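Local coordinates for putative cell adhesion protein (Bacteroides fragilis, PDB 4H40) that probably serves as a fimbrillin-like subunit of a bacterial pilus and may take part in cell adhesion, at residues 132-135 and 136-140; 197-201 and 202-206. One frame throughout, in Å; residues are numbered along the deposited sequence.

Contact 1 (132-135 and 136-140); sequences VNIG and NGEYL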
loop_
_atom_site.group_PDB
_atom_site.type_symbol
_atom_site.label_atom_id
_atom_site.label_comp_id
_atom_site.label_asym_id
_atom_site.label_seq_id
_atom_site.Cartn_x
_atom_site.Cartn_y
_atom_site.Cartn_z
ATOM N N VAL B 132 -23.487 -21.371 -12.565
ATOM C CA VAL B 132 -23.542 -21.802 -11.177
ATOM C C VAL B 132 -23.715 -20.580 -10.279
ATOM O O VAL B 132 -23.314 -19.475 -10.644
ATOM C CB VAL B 132 -22.288 -22.639 -10.774
ATOM C CG1 VAL B 132 -22.309 -24.020 -11.419
ATOM C CG2 VAL B 132 -20.991 -21.914 -11.097
ATOM N N ASN B 133 -24.312 -20.793 -9.101
ATOM C CA ASN B 133 -24.448 -19.775 -8.067
ATOM C C ASN B 133 -23.092 -19.670 -7.335
ATOM O O ASN B 133 -22.591 -20.675 -6.812
ATOM C CB ASN B 133 -25.592 -20.144 -7.097
ATOM C CG ASN B 133 -26.983 -20.119 -7.689
ATOM O OD1 ASN B 133 -27.331 -19.261 -8.500
ATOM N ND2 ASN B 133 -27.838 -21.045 -7.262
ATOM N N ILE B 134 -22.465 -18.480 -7.355
ATOM C CA ILE B 134 -21.161 -18.301 -6.706
ATOM C C ILE B 134 -21.121 -16.959 -5.997
ATOM O O ILE B 134 -21.415 -15.929 -6.611
ATOM C CB ILE B 134 -19.946 -18.516 -7.671
ATOM C CG1 ILE B 134 -18.626 -18.092 -7.022
ATOM C CG2 ILE B 134 -20.127 -17.847 -9.028
ATOM C CD1 ILE B 134 -17.553 -19.040 -7.167
ATOM N N GLY B 135 -20.762 -17.001 -4.712
ATOM C CA GLY B 135 -20.613 -15.833 -3.849
ATOM C C GLY B 135 -19.170 -15.598 -3.436
ATOM O O GLY B 135 -18.236 -16.032 -4.118
ATOM N N ASN B 136 -18.982 -14.891 -2.329
ATOM C CA ASN B 136 -17.676 -14.624 -1.765
ATOM C C ASN B 136 -17.360 -15.728 -0.795
ATOM O O ASN B 136 -18.293 -16.387 -0.300
ATOM C CB ASN B 136 -17.620 -13.249 -1.106
ATOM C CG ASN B 136 -17.757 -12.121 -2.093
ATOM O OD1 ASN B 136 -16.940 -11.980 -3.021
ATOM N ND2 ASN B 136 -18.794 -11.288 -1.905
ATOM N N GLY B 137 -16.061 -15.970 -0.575
ATOM C CA GLY B 137 -15.627 -17.022 0.328
ATOM C C GLY B 137 -15.659 -18.399 -0.297
ATOM O O GLY B 137 -15.900 -19.394 0.399
ATOM N N GLU B 138 -15.406 -18.461 -1.612
ATOM C CA GLU B 138 -15.332 -19.716 -2.342
ATOM C C GLU B 138 -14.506 -19.612 -3.614
ATOM O O GLU B 138 -14.411 -18.546 -4.218
ATOM C CB GLU B 138 -16.720 -20.269 -2.658
ATOM C CG GLU B 138 -17.543 -19.435 -3.608
ATOM C CD GLU B 138 -18.920 -20.026 -3.797
ATOM O OE1 GLU B 138 -18.991 -21.144 -4.354
ATOM O OE2 GLU B 138 -19.909 -19.426 -3.310
ATOM N N TYR B 139 -13.892 -20.738 -3.998
ATOM C CA TYR B 139 -13.117 -20.850 -5.230
ATOM C C TYR B 139 -13.894 -21.653 -6.221
ATOM O O TYR B 139 -14.623 -22.553 -5.820
ATOM C CB TYR B 139 -11.740 -21.495 -4.996
ATOM C CG TYR B 139 -10.883 -20.763 -4.004
ATOM C CD1 TYR B 139 -10.374 -19.500 -4.291
ATOM C CD2 TYR B 139 -10.575 -21.326 -2.770
ATOM C CE1 TYR B 139 -9.584 -18.815 -3.370
ATOM C CE2 TYR B 139 -9.748 -20.663 -1.856
ATOM C CZ TYR B 139 -9.278 -19.400 -2.153
ATOM O OH TYR B 139 -8.520 -18.732 -1.236
ATOM N N LEU B 140 -13.767 -21.304 -7.515
ATOM C CA LEU B 140 -14.383 -22.042 -8.602
ATOM C C LEU B 140 -13.457 -22.077 -9.781
ATOM O O LEU B 140 -13.140 -21.050 -10.384
ATOM C CB LEU B 140 -15.774 -21.538 -9.028
ATOM C CG LEU B 140 -16.376 -22.316 -10.209
ATOM C CD1 LEU B 140 -17.179 -23.532 -9.760
ATOM C CD2 LEU B 140 -17.157 -21.407 -11.116
#
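Ile134 and Glu138 face each other across a tight reversal of the chain. The reversal is a hairpin-like loop with no regular strand of its own. It lies between strand 113-121 and strand 141-142 of the fimbrillin-like fold. The two arms run 144° apart, and Asn136 and Gly137 make the bend. Gly137 has a positive phi, which suits glycine.

The close-packed side is apolar. Ile134 carries CG1 anti to its backbone N, chi1 170°, which sends CD1 across to the returning arm. There CD1 touches Leu140 CB at 3.6 Å. Ile134 CD1 also meets Glu138 CG, at 3.6 Å. Further from the bend the side chains of Val132 and Leu140 approach tip to tip, CG2 to CD2 at 3.9 Å. Both residues are buried, and Leu120 of strand 113-121 packs on both. Leu140 also touches Phe131, so this end of the loop joins the apolar interior.

The other side is polar and more open. Asn133 and Gly137 are exposed, and the CB of Asn133 points away from the returning arm. Asn136 is less open: its CB points away from the first arm, and its ND2 and OD1 bond to Gln210 O and Leu258 N. Glu138 bridges the two sides. Its aliphatic CG rests against Ile134, while its carboxylate reaches across to the first arm. OE1 forms a salt bridge with Lys124, which also bonds to Asn133 O. The two grips, one on each oxygen, probably limit the rotation of the carboxylate, and the lysine would favour its charged form. The second grip is a nearly straight bond, 167° at the hydrogen: Gly135 N donates to Glu138 OE2 at 2.9 Å, from above the carboxylate plane.

Contact 2 (197-201 and 202-206); sequences LEMLA and EGIEI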
loop_
_atom_site.group_PDB
_atom_site.type_symbol
_atom_site.label_atom_id
_atom_site.label_comp_id
_atom_site.label_asym_id
_atom_site.label_seq_id
_atom_site.Cartn_x
_atom_site.Cartn_y
_atom_site.Cartn_z
ATOM N N LEU B 197 -0.212 -16.381 19.162
ATOM C CA LEU B 197 -0.992 -15.702 18.154
ATOM C C LEU B 197 -1.966 -16.711 17.576
ATOM O O LEU B 197 -1.560 -17.666 16.917
ATOM C CB LEU B 197 -0.020 -15.128 17.100
ATOM C CG LEU B 197 -0.539 -14.642 15.750
ATOM C CD1 LEU B 197 -1.360 -13.375 15.891
ATOM C CD2 LEU B 197 0.619 -14.458 14.773
ATOM N N GLU B 198 -3.252 -16.506 17.848
ATOM C CA GLU B 198 -4.343 -17.363 17.390
ATOM C C GLU B 198 -5.420 -16.522 16.738
ATOM O O GLU B 198 -5.422 -15.303 16.897
ATOM C CB GLU B 198 -4.961 -18.135 18.576
ATOM C CG GLU B 198 -4.056 -19.132 19.280
ATOM C CD GLU B 198 -4.563 -19.483 20.667
ATOM O OE1 GLU B 198 -4.333 -18.686 21.608
ATOM O OE2 GLU B 198 -5.250 -20.523 20.800
HETATM N N MSE B 199 -6.353 -17.179 16.030
HETATM C CA MSE B 199 -7.535 -16.562 15.415
HETATM C C MSE B 199 -8.655 -16.520 16.425
HETATM O O MSE B 199 -8.910 -17.530 17.079
HETATM C CB MSE B 199 -8.035 -17.400 14.204
HETATM C CG MSE B 199 -7.103 -17.402 13.002
HETATM SE SE MSE B 199 -7.402 -15.929 11.745
HETATM C CE MSE B 199 -8.927 -16.608 10.864
ATOM N N LEU B 200 -9.386 -15.411 16.517
ATOM C CA LEU B 200 -10.574 -15.416 17.348
ATOM C C LEU B 200 -11.713 -16.069 16.521
ATOM O O LEU B 200 -11.573 -16.204 15.293
ATOM C CB LEU B 200 -10.937 -13.995 17.789
ATOM C CG LEU B 200 -10.031 -13.329 18.804
ATOM C CD1 LEU B 200 -10.420 -11.897 18.989
ATOM C CD2 LEU B 200 -10.020 -14.083 20.124
ATOM N N ALA B 201 -12.835 -16.474 17.162
ATOM C CA ALA B 201 -13.956 -17.055 16.410
ATOM C C ALA B 201 -14.445 -16.092 15.304
ATOM O O ALA B 201 -14.908 -16.541 14.253
ATOM C CB ALA B 201 -15.085 -17.387 17.348
ATOM N N GLU B 202 -14.267 -14.776 15.530
ATOM C CA GLU B 202 -14.625 -13.717 14.585
ATOM C C GLU B 202 -13.682 -13.714 13.342
ATOM O O GLU B 202 -14.076 -13.196 12.303
ATOM C CB GLU B 202 -14.605 -12.328 15.262
ATOM C CG GLU B 202 -15.610 -12.115 16.388
ATOM C CD GLU B 202 -15.281 -12.692 17.762
ATOM O OE1 GLU B 202 -14.141 -13.171 17.966
ATOM O OE2 GLU B 202 -16.179 -12.675 18.637
ATOM N N GLY B 203 -12.468 -14.272 13.482
ATOM C CA GLY B 203 -11.460 -14.368 12.430
ATOM C C GLY B 203 -11.169 -13.083 11.673
ATOM O O GLY B 203 -11.153 -11.991 12.253
ATOM N N ILE B 204 -10.954 -13.206 10.360
ATOM C CA ILE B 204 -10.674 -12.070 9.473
ATOM C C ILE B 204 -11.916 -11.769 8.631
ATOM O O ILE B 204 -12.378 -12.627 7.874
ATOM C CB ILE B 204 -9.419 -12.355 8.595
ATOM C CG1 ILE B 204 -8.171 -12.513 9.473
ATOM C CG2 ILE B 204 -9.233 -11.266 7.501
ATOM C CD1 ILE B 204 -7.122 -13.253 8.849
ATOM N N GLU B 205 -12.463 -10.562 8.794
ATOM C CA GLU B 205 -13.631 -10.110 8.053
ATOM C C GLU B 205 -13.230 -9.035 7.020
ATOM O O GLU B 205 -12.678 -7.986 7.364
ATOM C CB GLU B 205 -14.717 -9.609 8.995
ATOM C CG GLU B 205 -16.009 -9.287 8.267
ATOM C CD GLU B 205 -17.236 -9.198 9.149
ATOM O OE1 GLU B 205 -17.172 -8.529 10.208
ATOM O OE2 GLU B 205 -18.275 -9.786 8.765
ATOM N N ILE B 206 -13.458 -9.369 5.751
ATOM C CA ILE B 206 -13.239 -8.540 4.583
ATOM C C ILE B 206 -14.622 -7.923 4.258
ATOM O O ILE B 206 -15.614 -8.636 4.204
ATOM C CB ILE B 206 -12.621 -9.395 3.448
ATOM C CG1 ILE B 206 -11.349 -10.135 3.953
ATOM C CG2 ILE B 206 -12.332 -8.553 2.192
ATOM C CD1 ILE B 206 -10.727 -11.081 2.989
#
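Leu200 O accepts a hydrogen bond from Gly203 N, 2.8 Å away, and closes a type I beta turn. The turn makes a corner within strand 197-207 of the fimbrillin-like fold. The chain does not fold back here. The flanking segments 197-200 and 203-206 run 56° apart.

Met199, a selenomethionine, spans the inside of the corner. Its CG stands beside the backbone N, chi1 -68°, and the chain bends again at chi2 and chi3. These bends bring the methyl end to the start of the second strand, where Met199 CE rests 3.7 Å from Gly203 CA. The selenium touches the next residue: Met199 SE lies 4.0 Å from Ile204 CD1. The two side chains cross at about a right angle. Ile204 is buried and also packs on Ala253 of strand 251-257. Gly203 has a positive phi, which suits glycine.

The outer side of the corner is exposed at Ala201 and Glu202. Glu202 is not extended: a bend at chi2 (79°) curls its carboxylate back beside Leu200, and the two side chains cross obliquely. Asn272 of strand 266-275 touches both of them. The closest approach between the two side chains is from Glu202 OE1 to Leu200 CB, at 3.3 Å.

Both contacts are local and lie in series: contact 1 closes before contact 2 begins, so they neither nest nor cross. From the N terminus, the chain leaves strand 113-121, reverses in contact 1 and enters strand 141-142. It later runs through strand 177-190, which pairs with strand 141-142, and then turns the corner of contact 2 within strand 197-207. That strand lies between strands 237-240 and 266-275 in a four-stranded antiparallel sheet. Strand 177-190 relates the two sites, since Ile134 touches Thr181 and Ile206 touches Met184 and Phe186. The centres of contacts 1 and 2 are 21 Å apart. The nearest atoms of contact 1 and contact 2 are about 7 Å apart, without touching.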